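PDB 3I7T: RidA family protein from Mycobacterium tuberculosis, which is of unknown function but belongs to the trimeric YjgF/YER057c/UK114 (RidA) family, in which characterised relatives deaminate reactive enamine and imine intermediates. Local coordinates for residues Y72-D75 and I76-R80; A61-A64 and D65-R68; L105-P108 and G109-V112. All coordinates share one frame; numbering follows the deposited sequence.

All three contacts are local turns at strand ends of the central sheet. Along the chain contact 2 comes first, where helix 41-58 gives way to strand 66-73; contact 1 follows at the far end of that strand, with centres about 23 Å apart, and leads into helix 79-90. Contact 3 lies in the loop between strands 99-101 and 112-119. Its centre is about 12 Å from that of contact 1, and the two touch, with a probable hydrogen bond from Thr74 N to Leu111 O. Contacts 2 and 3 lie on opposite sides of the chain's centre, their centres about 25 Å apart. Each contact includes residues that touch a neighbouring subunit, in contact 2 those of the strand.

Contact 1: Y72-D75 and I76-R80; sequences YVTD and ISRWR
Asp75 and Ser77 form an Asx turn at the junction of strand 66-73 and helix 79-90, the first connection of a beta-alpha-beta unit that continues to strand 99-101. Asp75 OD1 accepts from Ser77 OG at 2.7 Å on its syn side and from Ser77 N at 2.8 Å on its anti side. Both donors stand somewhat out of the carboxylate plane, and on the same face of it, so the two bonds fix the rotation of the acid. The carboxylate is brought there by an extended first torsion, CG lying opposite the backbone N at chi1 -179°.

The main chain closes alongside: Arg78 N donates to Asp75 O at 2.9 Å, which gives one 3-10 turn just before the helix, with Arg78 at its N-cap. The Arg78 side chain then lies nearly perpendicular to that of Asp75, bending at chi3. Its NE lies 3.9 Å from Asp75 OD2, a long salt bridge of charges alone, because the oxygen sits well out of the guanidinium plane; NE is buried and has no hydrogen-bond partner in the model. The stronger ionic partner is Asp40, which meets NH1. Beside the turn, Val73 CG2 packs 3.9 Å from Ile76 CB, while Ile41 of helix 41-58 touches both Val73 and Arg78.

Further out, Glu101 accepts from Ile76 N, and the Trp79 ring meets that of Phe13 of a neighbouring subunit with planes about 60° apart. A water completes the link between the loop and the arginine: it lies 2.9 Å from Thr74 OG1, takes a weak bond from Asp75 N, and accepts from Arg78 NH2 at 3.0 Å.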
# COMPACT_ATOMS: atom_id res chain seq x y z
N TYR A 72 -0.74 -9.69 2.01
CA TYR A 72 -2.10 -10.11 1.70
C TYR A 72 -2.22 -11.61 1.83
O TYR A 72 -1.45 -12.35 1.21
CB TYR A 72 -2.47 -9.72 0.27
CG TYR A 72 -2.18 -8.28 -0.07
CD1 TYR A 72 -3.06 -7.27 0.30
CD2 TYR A 72 -1.03 -7.92 -0.76
CE1 TYR A 72 -2.80 -5.94 -0.00
CE2 TYR A 72 -0.76 -6.59 -1.07
CZ TYR A 72 -1.66 -5.61 -0.68
OH TYR A 72 -1.41 -4.27 -0.98
N VAL A 73 -3.20 -12.07 2.60
CA VAL A 73 -3.44 -13.49 2.75
C VAL A 73 -4.88 -13.84 2.40
O VAL A 73 -5.78 -13.00 2.52
CB VAL A 73 -3.11 -13.98 4.17
CG1 VAL A 73 -1.62 -13.93 4.40
CG2 VAL A 73 -3.88 -13.16 5.23
N THR A 74 -5.11 -15.07 1.97
CA THR A 74 -6.47 -15.48 1.66
C THR A 74 -7.17 -16.02 2.91
O THR A 74 -8.39 -16.12 2.94
CB THR A 74 -6.58 -16.46 0.46
OG1 THR A 74 -5.81 -17.65 0.70
CG2 THR A 74 -6.09 -15.77 -0.83
N ASP A 75 -6.41 -16.37 3.94
CA ASP A 75 -7.02 -16.81 5.19
C ASP A 75 -6.25 -16.27 6.38
O ASP A 75 -5.23 -16.85 6.79
CB ASP A 75 -7.07 -18.33 5.27
CG ASP A 75 -7.72 -18.82 6.55
OD1 ASP A 75 -7.93 -17.98 7.46
OD2 ASP A 75 -8.02 -20.03 6.64
N ILE A 76 -6.72 -15.15 6.92
CA ILE A 76 -5.97 -14.46 7.98
C ILE A 76 -5.99 -15.25 9.30
O ILE A 76 -5.24 -14.94 10.23
CB ILE A 76 -6.46 -13.00 8.18
CG1 ILE A 76 -5.33 -12.13 8.78
CG2 ILE A 76 -7.74 -12.95 9.02
CD1 ILE A 76 -5.52 -10.68 8.55
N SER A 77 -6.84 -16.27 9.38
CA SER A 77 -6.81 -17.12 10.56
C SER A 77 -5.50 -17.90 10.62
O SER A 77 -5.15 -18.47 11.65
CB SER A 77 -8.03 -18.05 10.62
OG SER A 77 -7.85 -19.20 9.82
N ARG A 78 -4.77 -17.90 9.50
CA ARG A 78 -3.47 -18.57 9.45
C ARG A 78 -2.31 -17.58 9.59
O ARG A 78 -1.20 -17.85 9.13
CB ARG A 78 -3.33 -19.38 8.15
CG ARG A 78 -4.37 -20.48 8.00
CD ARG A 78 -4.06 -21.41 6.83
NE ARG A 78 -4.38 -20.79 5.54
CZ ARG A 78 -4.10 -21.33 4.35
NH1 ARG A 78 -3.48 -22.51 4.27
NH2 ARG A 78 -4.43 -20.69 3.25
N TRP A 79 -2.56 -16.45 10.26
CA TRP A 79 -1.56 -15.39 10.38
C TRP A 79 -0.28 -15.84 11.06
O TRP A 79 0.79 -15.29 10.81
CB TRP A 79 -2.13 -14.15 11.08
CG TRP A 79 -2.43 -14.35 12.54
CD1 TRP A 79 -3.61 -14.77 13.09
CD2 TRP A 79 -1.54 -14.11 13.64
NE1 TRP A 79 -3.50 -14.81 14.47
CE2 TRP A 79 -2.24 -14.41 14.83
CE3 TRP A 79 -0.21 -13.67 13.73
CZ2 TRP A 79 -1.67 -14.30 16.09
CZ3 TRP A 79 0.36 -13.56 15.00
CH2 TRP A 79 -0.37 -13.88 16.16
N ARG A 80 -0.37 -16.84 11.93
CA ARG A 80 0.80 -17.30 12.66
C ARG A 80 1.81 -18.05 11.82
O ARG A 80 3.00 -17.91 12.02
CB ARG A 80 0.41 -18.12 13.88
CG ARG A 80 0.39 -17.31 15.14
CD ARG A 80 0.19 -18.16 16.37
NE ARG A 80 -0.05 -17.30 17.52
CZ ARG A 80 0.91 -16.60 18.13
NH1 ARG A 80 2.17 -16.67 17.70
NH2 ARG A 80 0.61 -15.84 19.17
O HOH W 1 -4.11 -17.75 3.02

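Contact 2: A61-A64 and D65-R68; sequences ATLA and DVVR
Asp65 N donates to Thr62 O at 2.9 Å, closing the first turn of a short 3-10 segment, and the next amide repeats the pattern, with Val66 N reaching Leu63 O at 3.0 Å.

The side chain of Asp65 folds back across the same turn. Its CG lies beside its own backbone N (chi1 -65°), a setting that carries OD2 toward the start of the segment, where it accepts from Thr62 N at 3.0 Å. That bond is fairly straight, 163° at the hydrogen, and meets OD2 on the anti side, tilted out of the carboxylate plane. OD2 also rests 3.7 Å from Ala61 CB. The bond to Thr62 N resembles one of the two of a capping box. The reciprocal bond is not made: Thr62 OG1 turns instead to Ala64 N, a weak ST-turn bond of 3.3 Å.

Apart from these polar bonds, Leu63 and Val66 approach loosely, CD2 to CG2 at 4.4 Å. Further along, Val66 O accepts from Arg4 of a neighbouring subunit, and Arg68 forms a salt bridge with Asp117 of that same subunit.

The turn thus connects helix 41-58 to strand 66-73: Leu63 and Val66 pack on Leu56 of that helix and on Phe90 of helix 79-90. Beyond it the strand runs beside strand 112-119, where Val67 and Arg68 are set opposite Asp117 of their own chain, a classic beta bulge.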
# COMPACT_ATOMS: atom_id res chain seq x y z
N ALA A 61 20.20 -3.82 -3.04
CA ALA A 61 19.66 -3.73 -1.69
C ALA A 61 19.60 -5.10 -1.03
O ALA A 61 19.68 -6.13 -1.72
CB ALA A 61 18.27 -3.11 -1.71
N THR A 62 19.43 -5.10 0.29
CA THR A 62 19.31 -6.34 1.06
C THR A 62 18.06 -6.28 1.93
O THR A 62 17.42 -5.22 2.05
CB THR A 62 20.56 -6.63 1.97
OG1 THR A 62 20.58 -5.74 3.08
CG2 THR A 62 21.89 -6.49 1.20
N LEU A 63 17.69 -7.40 2.55
CA LEU A 63 16.57 -7.37 3.50
C LEU A 63 16.74 -6.33 4.60
O LEU A 63 15.76 -5.77 5.08
CB LEU A 63 16.36 -8.75 4.11
CG LEU A 63 15.88 -9.76 3.08
CD1 LEU A 63 15.93 -11.18 3.65
CD2 LEU A 63 14.46 -9.39 2.64
N ALA A 64 17.98 -6.10 5.03
CA ALA A 64 18.28 -5.10 6.07
C ALA A 64 17.90 -3.67 5.65
O ALA A 64 17.90 -2.76 6.48
CB ALA A 64 19.74 -5.17 6.45
N ASP A 65 17.61 -3.47 4.37
CA ASP A 65 17.22 -2.14 3.90
C ASP A 65 15.69 -1.94 3.91
O ASP A 65 15.20 -0.81 3.76
CB ASP A 65 17.76 -1.85 2.50
CG ASP A 65 19.25 -1.78 2.45
OD1 ASP A 65 19.84 -1.11 3.32
OD2 ASP A 65 19.83 -2.38 1.53
N VAL A 66 14.96 -3.04 4.05
CA VAL A 66 13.50 -3.03 4.00
C VAL A 66 12.89 -2.25 5.19
O VAL A 66 13.20 -2.53 6.35
CB VAL A 66 12.96 -4.48 3.93
CG1 VAL A 66 11.44 -4.51 4.14
CG2 VAL A 66 13.39 -5.13 2.60
N VAL A 67 12.06 -1.26 4.90
CA VAL A 67 11.46 -0.45 5.95
C VAL A 67 9.98 -0.79 6.11
O VAL A 67 9.39 -0.54 7.17
CB VAL A 67 11.59 1.08 5.70
CG1 VAL A 67 13.08 1.53 5.75
CG2 VAL A 67 10.94 1.48 4.37
N ARG A 68 9.40 -1.35 5.05
CA ARG A 68 8.00 -1.76 5.08
C ARG A 68 7.73 -3.03 4.29
O ARG A 68 8.22 -3.20 3.16
CB ARG A 68 7.07 -0.64 4.56
CG ARG A 68 5.59 -1.11 4.51
CD ARG A 68 4.63 -0.15 3.77
NE ARG A 68 4.55 1.21 4.31
CZ ARG A 68 3.75 1.59 5.32
NH1 ARG A 68 2.99 0.70 5.96
NH2 ARG A 68 3.74 2.85 5.71

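Contact 3: L105-P108 and G109-V112; sequences LIAP and GLLV
Ile106 and Leu110 run alongside each other in the same direction, on one flank of a type I beta turn that spans Ala107 to Leu110. Among the apolar contacts, the nearest approach of this pair is Leu110 CD1 to Ile106 CG2 at 3.6 Å. The same methyl also rests 3.7 Å from Ala107 CB, so one branch of the leucine spans two successive side chains. Leu110 is set for this by its first torsion, with CG beside the backbone N at chi1 -59°. Leu105 approaches less directly: its CB is 4.2 Å from Leu110 CB, and its CD1 reaches along the returning limb of the loop. There CD1 packs against main chain rather than side chain, coming 3.2 Å from Val112 N, a tight fit over a buried amide with no polar partner in the model.

Between the two segments, the polar contacts are made by backbone atoms and a water. Leu110 N donates to Ala107 O at 3.1 Å across the turn. Pro108 and Gly109 occupy the two central positions. A water sits within the loop, accepting from Leu105 N and donating to both Ala107 O and Leu110 O, each at 2.6 Å. It thereby bridges Leu105 N and Leu110 O, which at 4.8 Å are too far apart to pair directly. Gln44 of helix 41-58 adds a second tie from outside, its side-chain amide pairing with Gly109 O and Leu111 N.

Across the subunit boundary, Leu105 and Ile106 pack on Val100 and Trp79, respectively, both of a neighbouring subunit. The arrangement is a loop closed by a type I beta turn and bridged by one water, joining edge strand 99-101 to central strand 112-119 at the subunit interface of a YjgF-like trimer; in relatives, clefts between subunits form the ligand sites.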
# COMPACT_ATOMS: atom_id res chain seq x y z
N LEU A 105 -6.14 -13.88 -4.66
CA LEU A 105 -4.95 -13.39 -5.34
C LEU A 105 -5.06 -13.78 -6.83
O LEU A 105 -6.07 -14.35 -7.24
CB LEU A 105 -3.67 -13.95 -4.69
CG LEU A 105 -3.53 -13.60 -3.20
CD1 LEU A 105 -2.47 -14.45 -2.50
CD2 LEU A 105 -3.28 -12.11 -2.97
N ILE A 106 -4.04 -13.47 -7.62
CA ILE A 106 -4.11 -13.62 -9.08
C ILE A 106 -4.45 -15.04 -9.57
O ILE A 106 -4.98 -15.22 -10.67
CB ILE A 106 -2.79 -13.15 -9.74
CG1 ILE A 106 -2.96 -13.01 -11.25
CG2 ILE A 106 -1.64 -14.10 -9.38
CD1 ILE A 106 -3.61 -11.72 -11.64
N ALA A 107 -4.13 -16.05 -8.76
CA ALA A 107 -4.45 -17.44 -9.08
C ALA A 107 -4.96 -18.14 -7.83
O ALA A 107 -4.54 -17.80 -6.72
CB ALA A 107 -3.23 -18.16 -9.64
N PRO A 108 -5.85 -19.13 -8.00
CA PRO A 108 -6.58 -19.68 -6.86
C PRO A 108 -5.71 -20.46 -5.86
O PRO A 108 -6.10 -20.59 -4.70
CB PRO A 108 -7.65 -20.58 -7.48
CG PRO A 108 -7.39 -20.60 -8.97
CD PRO A 108 -6.14 -19.83 -9.27
N GLY A 109 -4.57 -20.98 -6.30
CA GLY A 109 -3.70 -21.74 -5.40
C GLY A 109 -2.75 -20.87 -4.59
O GLY A 109 -2.00 -21.37 -3.74
N LEU A 110 -2.76 -19.57 -4.87
CA LEU A 110 -1.85 -18.62 -4.25
C LEU A 110 -2.48 -18.08 -2.97
O LEU A 110 -3.61 -17.58 -3.00
CB LEU A 110 -1.52 -17.49 -5.23
CG LEU A 110 -0.87 -18.03 -6.51
CD1 LEU A 110 -0.47 -16.90 -7.45
CD2 LEU A 110 0.34 -18.89 -6.14
N LEU A 111 -1.75 -18.20 -1.86
CA LEU A 111 -2.33 -18.02 -0.54
C LEU A 111 -1.84 -16.78 0.18
O LEU A 111 -2.39 -16.37 1.21
CB LEU A 111 -2.00 -19.23 0.31
CG LEU A 111 -2.50 -20.56 -0.25
CD1 LEU A 111 -2.04 -21.70 0.65
CD2 LEU A 111 -4.02 -20.54 -0.41
N VAL A 112 -0.79 -16.19 -0.37
CA VAL A 112 -0.12 -15.06 0.26
C VAL A 112 0.62 -14.24 -0.80
O VAL A 112 1.18 -14.80 -1.74
CB VAL A 112 0.85 -15.50 1.42
CG1 VAL A 112 1.89 -16.47 0.93
CG2 VAL A 112 1.52 -14.29 2.04
O HOH W 2 -5.62 -16.83 -4.53